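Local coordinates for protein choloylglycine hydrolase (Clostridium perfringens, PDB 2BJF) that hydrolyses the amide bond of glycine- and taurine-conjugated bile salts, releasing free bile acids, and can also act as a bile acid amine N-acyltransferase, at residues A[33-38]-A[307-312]; A[190-195]-A[214-219]. All blocks are in the same frame, centred on the assembly; numbering follows the deposited sequence. Where two conformers were deposited one is given.

Interaction 1. Residues A[33-38]-A[307-312]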
loop_
_atom_site.group_PDB
_atom_site.type_symbol
_atom_site.label_atom_id
_atom_site.label_comp_id
_atom_site.label_asym_id
_atom_site.label_seq_id
_atom_site.Cartn_x
_atom_site.Cartn_y
_atom_site.Cartn_z
ATOM N N ILE A 33 -33.905 -8.327 28.931
ATOM C CA ILE A 33 -34.098 -8.113 30.364
ATOM C C ILE A 33 -35.134 -7.006 30.569
ATOM O O ILE A 33 -34.946 -5.890 30.082
ATOM C CB ILE A 33 -32.776 -7.734 31.091
ATOM C CG1 ILE A 33 -31.647 -8.707 30.724
ATOM C CG2 ILE A 33 -32.991 -7.699 32.604
ATOM C CD1 ILE A 33 -30.273 -8.295 31.245
ATOM N N PRO A 34 -36.234 -7.313 31.284
ATOM C CA PRO A 34 -37.276 -6.315 31.534
ATOM C C PRO A 34 -36.859 -5.278 32.580
ATOM O O PRO A 34 -35.789 -5.402 33.183
ATOM C CB PRO A 34 -38.445 -7.158 32.054
ATOM C CG PRO A 34 -37.800 -8.332 32.694
ATOM C CD PRO A 34 -36.562 -8.617 31.889
ATOM N N ARG A 35 -37.704 -4.268 32.779
ATOM C CA ARG A 35 -37.493 -3.249 33.810
ATOM C C ARG A 35 -37.539 -3.867 35.201
ATOM O O ARG A 35 -38.191 -4.898 35.405
ATOM C CB ARG A 35 -38.580 -2.174 33.738
ATOM C CG ARG A 35 -38.660 -1.391 32.444
ATOM C CD ARG A 35 -40.039 -0.763 32.328
ATOM N NE ARG A 35 -40.204 0.035 31.117
ATOM C CZ ARG A 35 -41.377 0.442 30.638
ATOM N NH1 ARG A 35 -42.507 0.121 31.260
ATOM N NH2 ARG A 35 -41.424 1.169 29.530
ATOM N N ASN A 36 -36.851 -3.232 36.150
ATOM C CA ASN A 36 -36.888 -3.623 37.565
ATOM C C ASN A 36 -36.474 -5.082 37.820
ATOM O O ASN A 36 -36.980 -5.735 38.736
ATOM C CB ASN A 36 -38.272 -3.315 38.166
ATOM C CG ASN A 36 -38.269 -3.304 39.687
ATOM O OD1 ASN A 36 -39.042 -4.024 40.321
ATOM N ND2 ASN A 36 -37.401 -2.488 40.277
ATOM N N PHE A 37 -35.550 -5.583 37.002
ATOM C CA PHE A 37 -35.037 -6.943 37.169
ATOM C C PHE A 37 -33.691 -6.936 37.881
ATOM O O PHE A 37 -32.740 -6.294 37.430
ATOM C CB PHE A 37 -34.929 -7.679 35.827
ATOM C CG PHE A 37 -34.613 -9.145 35.969
ATOM C CD1 PHE A 37 -35.636 -10.079 36.114
ATOM C CD2 PHE A 37 -33.294 -9.592 35.972
ATOM C CE1 PHE A 37 -35.350 -11.435 36.255
ATOM C CE2 PHE A 37 -32.998 -10.944 36.117
ATOM C CZ PHE A 37 -34.029 -11.868 36.255
ATOM N N LYS A 38 -33.625 -7.664 38.993
ATOM C CA LYS A 38 -32.418 -7.733 39.809
ATOM C C LYS A 38 -31.478 -8.835 39.319
ATOM O O LYS A 38 -31.809 -10.023 39.368
ATOM C CB LYS A 38 -32.789 -7.932 41.284
ATOM C CG LYS A 38 -31.603 -7.991 42.245
ATOM C CD LYS A 38 -32.043 -7.952 43.713
ATOM C CE LYS A 38 -32.972 -9.107 44.091
ATOM N NZ LYS A 38 -32.341 -10.448 43.928
ATOM N N GLU A 307 -42.100 -7.444 23.431
ATOM C CA GLU A 307 -42.015 -8.119 24.727
ATOM C C GLU A 307 -42.614 -7.261 25.840
ATOM O O GLU A 307 -42.834 -6.060 25.663
ATOM C CB GLU A 307 -40.558 -8.471 25.063
ATOM C CG GLU A 307 -39.839 -9.333 24.021
ATOM C CD GLU A 307 -40.470 -10.705 23.817
ATOM O OE1 GLU A 307 -40.992 -11.290 24.793
ATOM O OE2 GLU A 307 -40.438 -11.202 22.672
ATOM N N ASN A 308 -42.886 -7.884 26.985
ATOM C CA ASN A 308 -43.355 -7.149 28.154
ATOM C C ASN A 308 -42.189 -6.477 28.865
ATOM O O ASN A 308 -41.377 -7.142 29.514
ATOM C CB ASN A 308 -44.119 -8.062 29.120
ATOM C CG ASN A 308 -44.917 -7.282 30.159
ATOM O OD1 ASN A 308 -44.861 -6.051 30.215
ATOM N ND2 ASN A 308 -45.668 -8.001 30.987
ATOM N N LEU A 309 -42.115 -5.156 28.738
ATOM C CA LEU A 309 -41.069 -4.380 29.402
ATOM C C LEU A 309 -41.251 -4.385 30.921
ATOM O O LEU A 309 -40.300 -4.144 31.663
ATOM C CB LEU A 309 -41.012 -2.944 28.863
ATOM C CG LEU A 309 -40.873 -2.714 27.350
ATOM C CD1 LEU A 309 -40.642 -1.237 27.062
ATOM C CD2 LEU A 309 -39.767 -3.557 26.711
ATOM N N ASP A 310 -42.475 -4.671 31.367
ATOM C CA ASP A 310 -42.791 -4.803 32.790
ATOM C C ASP A 310 -42.813 -6.269 33.241
ATOM O O ASP A 310 -43.411 -6.601 34.270
ATOM C CB ASP A 310 -44.136 -4.135 33.105
ATOM C CG ASP A 310 -44.112 -2.630 32.892
ATOM O OD1 ASP A 310 -43.113 -1.977 33.268
ATOM O OD2 ASP A 310 -45.107 -2.097 32.359
ATOM N N GLY A 311 -42.154 -7.135 32.472
ATOM C CA GLY A 311 -42.076 -8.566 32.779
ATOM C C GLY A 311 -41.234 -8.883 34.003
ATOM O O GLY A 311 -40.606 -7.994 34.581
ATOM N N ASN A 312 -41.215 -10.156 34.390
ATOM C CA ASN A 312 -40.529 -10.587 35.613
ATOM C C ASN A 312 -39.373 -11.572 35.396
ATOM O O ASN A 312 -38.748 -12.024 36.360
ATOM C CB ASN A 312 -41.541 -11.156 36.624
ATOM C CG ASN A 312 -42.304 -12.366 36.090
ATOM O OD1 ASN A 312 -41.884 -13.022 35.135
ATOM N ND2 ASN A 312 -43.433 -12.669 36.722
HETATM O O HOH W 1 -40.859 -5.173 35.711
HETATM O O HOH W 2 -38.371 -7.619 36.228
#
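Arg35 lays its guanidinium over the side chain of Leu309, whose CB sits 3.8 Å from the guanidinium plane, above its centre, while Leu309 CD1 comes up to NH2 on the same side of the group. The arginine chain is extended from CG to NE, holding NE out beside the turn, and NH1 donates to Asp310 OD1 at 3.0 Å in a salt bridge. The oxygen lies near the guanidinium plane, but NH1 approaches it from above the carboxylate, the two planes being 55° apart. NH2 pairs with Glu73, so the cation is shared by two acids, and a long flexible arginine suits a place that needs both an apolar flank and two charged partners.

At the root of the same residue, Arg35 N donates to Leu309 O (2.8 Å), the direct backbone bond between the segments. Pro34 packs beside it: its CB and CG, both 3.4 Å from Gly311 O, set the puckered ring against that carbonyl, and the ring carbons bring no polar group. Instead two waters satisfy the carbonyl together with Arg35 O, each donating to both. Phe37 has CG anti to its backbone N (chi1 -171°), and its ring meets Asn312 O edge-on, CE1 being 3.5 Å from that oxygen.

Residues 308-311 form a type I beta turn, reinforced by Asn308 OD1, which accepts from Asp310 N. Thr50 grips the other segment, bonding Pro34 O and Phe37 N through its hydroxyl. The contact thus joins two surface loops next to the paired antiparallel strands 29-33 and 315-318 of the Ntn-hydrolase fold, one loop carrying a type I beta turn whose first residue, Asn308, also makes an Asx turn.

Interaction 2. Residues A[190-195]-A[214-219]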
loop_
_atom_site.group_PDB
_atom_site.type_symbol
_atom_site.label_atom_id
_atom_site.label_comp_id
_atom_site.label_asym_id
_atom_site.label_seq_id
_atom_site.Cartn_x
_atom_site.Cartn_y
_atom_site.Cartn_z
ATOM N N VAL A 190 -6.058 11.761 3.307
ATOM C CA VAL A 190 -6.743 12.938 2.752
ATOM C C VAL A 190 -6.739 12.954 1.216
ATOM O O VAL A 190 -7.555 13.640 0.596
ATOM C CB VAL A 190 -6.165 14.279 3.297
ATOM C CG1 VAL A 190 -6.446 14.430 4.787
ATOM C CG2 VAL A 190 -4.671 14.401 3.015
ATOM N N GLY A 191 -5.828 12.185 0.618
ATOM C CA GLY A 191 -5.698 12.113 -0.836
ATOM C C GLY A 191 -6.632 11.134 -1.528
ATOM O O GLY A 191 -6.602 11.013 -2.755
ATOM N N LEU A 192 -7.460 10.433 -0.754
ATOM C CA LEU A 192 -8.433 9.487 -1.315
ATOM C C LEU A 192 -9.566 10.203 -2.050
ATOM O O LEU A 192 -9.973 11.297 -1.660
ATOM C CB LEU A 192 -9.015 8.580 -0.225
ATOM C CG LEU A 192 -8.117 7.558 0.480
ATOM C CD1 LEU A 192 -8.902 6.870 1.589
ATOM C CD2 LEU A 192 -7.542 6.527 -0.493
ATOM N N ARG A 193 -10.066 9.574 -3.113
ATOM C CA ARG A 193 -11.165 10.127 -3.907
ATOM C C ARG A 193 -12.176 9.043 -4.273
ATOM O O ARG A 193 -11.798 7.955 -4.709
ATOM C CB ARG A 193 -10.636 10.797 -5.180
ATOM C CG ARG A 193 -9.953 12.141 -4.946
ATOM C CD ARG A 193 -9.415 12.733 -6.241
ATOM N NE ARG A 193 -8.188 12.073 -6.688
ATOM C CZ ARG A 193 -7.482 12.434 -7.757
ATOM N NH1 ARG A 193 -7.872 13.457 -8.510
ATOM N NH2 ARG A 193 -6.378 11.771 -8.077
ATOM N N TYR A 194 -13.458 9.346 -4.093
ATOM C CA TYR A 194 -14.521 8.400 -4.437
ATOM C C TYR A 194 -14.836 8.460 -5.926
ATOM O O TYR A 194 -15.297 7.479 -6.515
ATOM C CB TYR A 194 -15.789 8.668 -3.619
ATOM C CG TYR A 194 -15.550 8.827 -2.135
ATOM C CD1 TYR A 194 -14.825 7.872 -1.419
ATOM C CD2 TYR A 194 -16.050 9.931 -1.446
ATOM C CE1 TYR A 194 -14.599 8.015 -0.056
ATOM C CE2 TYR A 194 -15.831 10.085 -0.079
ATOM C CZ TYR A 194 -15.107 9.120 0.607
ATOM O OH TYR A 194 -14.886 9.258 1.956
ATOM N N ASN A 195 -14.581 9.621 -6.524
ATOM C CA ASN A 195 -14.825 9.840 -7.943
ATOM C C ASN A 195 -13.733 9.227 -8.806
ATOM O O ASN A 195 -12.545 9.366 -8.511
ATOM C CB ASN A 195 -14.954 11.336 -8.241
ATOM C CG ASN A 195 -16.172 11.961 -7.585
ATOM O OD1 ASN A 195 -17.144 11.275 -7.265
ATOM N ND2 ASN A 195 -16.126 13.274 -7.383
ATOM N N THR A 214 -10.242 3.871 -9.333
ATOM C CA THR A 214 -8.861 4.368 -9.340
ATOM C C THR A 214 -8.581 5.462 -8.309
ATOM O O THR A 214 -7.430 5.676 -7.921
ATOM C CB THR A 214 -8.437 4.865 -10.735
ATOM O OG1 THR A 214 -9.362 5.857 -11.196
ATOM C CG2 THR A 214 -8.386 3.705 -11.725
ATOM N N GLY A 215 -9.633 6.141 -7.856
ATOM C CA GLY A 215 -9.490 7.212 -6.872
ATOM C C GLY A 215 -9.116 6.739 -5.477
ATOM O O GLY A 215 -8.541 7.501 -4.695
ATOM N N LEU A 216 -9.444 5.486 -5.162
ATOM C CA LEU A 216 -9.194 4.929 -3.827
ATOM C C LEU A 216 -7.941 4.057 -3.726
ATOM O O LEU A 216 -7.682 3.460 -2.677
ATOM C CB LEU A 216 -10.414 4.145 -3.324
ATOM C CG LEU A 216 -11.677 4.901 -2.910
ATOM C CD1 LEU A 216 -12.673 3.925 -2.301
ATOM C CD2 LEU A 216 -11.369 6.025 -1.925
ATOM N N VAL A 217 -7.164 3.983 -4.803
ATOM C CA VAL A 217 -5.901 3.243 -4.773
ATOM C C VAL A 217 -5.029 3.778 -3.631
ATOM O O VAL A 217 -4.846 4.990 -3.487
ATOM C CB VAL A 217 -5.177 3.283 -6.142
ATOM C CG1 VAL A 217 -3.801 2.628 -6.060
ATOM C CG2 VAL A 217 -6.029 2.589 -7.203
ATOM N N GLY A 218 -4.535 2.862 -2.801
ATOM C CA GLY A 218 -3.819 3.220 -1.580
ATOM C C GLY A 218 -4.590 2.851 -0.321
ATOM O O GLY A 218 -4.022 2.819 0.771
ATOM N N LEU A 219 -5.886 2.581 -0.467
ATOM C CA LEU A 219 -6.698 2.102 0.651
ATOM C C LEU A 219 -6.161 0.745 1.112
ATOM O O LEU A 219 -5.955 -0.146 0.284
ATOM C CB LEU A 219 -8.171 1.986 0.239
ATOM C CG LEU A 219 -9.225 1.814 1.340
ATOM C CD1 LEU A 219 -9.459 3.116 2.104
ATOM C CD2 LEU A 219 -10.534 1.308 0.753
HETATM O O HOH W 3 -7.057 9.870 -5.200
HETATM O O HOH W 4 -12.470 5.898 -7.662
#
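Leu192 and Leu219 meet at about a right angle, CD1 of one touching CD1 of the other at 3.8 Å, while the CB of Leu192 faces CD2 of Leu216. Leu216 holds CG anti to its carbonyl carbon (chi1 -71°), and its CD2 is shared: it packs on Leu192 CB, on Arg193 O at 3.4 Å, and on CD1 of Tyr194 at 4.0 Å, the tyrosine side chain crossing it obliquely. The branching of Leu192 suits its place: CD1 goes to Leu219, CD2 to the backbone of Leu216. Helix 225-243 closes the apolar cluster, with Phe234 touching both Leu192 and Tyr194, and Asp237 receiving the tyrosine hydroxyl in a hydrogen bond.

Beneath the side chains the backbones are very close. Arg193 N donates to Gly215 O at 3.0 Å, coming from well above the carbonyl plane. Separately, Gly215 CA makes a CA-H...O contact of 3.2 Å with Arg193 O. With Arg193 O and Asn195 O crowding the side of Gly215 CA from which a side chain would grow, a glycine fits here.

Arg193 bends at chi3 (-76°), turning NE toward a water that lies in the guanidinium plane and accepts from NE at 2.9 Å. This water also lies within bonding distance of Gly191 O and Gly215 O. NH2 reaches farther, donating to Gly191 O of the third subunit, and the reciprocal bond is made by that subunit's arginine.

Leu216 to Leu219 form a type II beta turn closed by Leu219 N and Leu216 O, with Gly218 accepting a positive phi (112°) that a side chain would make difficult. The contact brackets strands 199-202 and 205-208, tying the two ends of this excursion together beside helix 225-243, where it meets two other subunits of the homotetramer.

In the fold
Interactions 1 and 2 lie on opposite sides of the chain's centre, their own centres 49 Å apart and their nearest atoms about 37 Å apart, so neither touches the other. In sequence they are nested: 190-195 and 214-219 both fall inside the long span that 33-38 and 307-312 close. Interaction 1 bridges 268 residues and belongs to the surface of the Ntn-hydrolase body; interaction 2 bridges 18 and lies where subunits meet. Both stand away from the annotated sites, including the nucleophile Cys2 and the deoxycholate-binding Arg18; the side chain of Val217 in interaction 2 is about 11 Å from a bound taurine, too far to touch it.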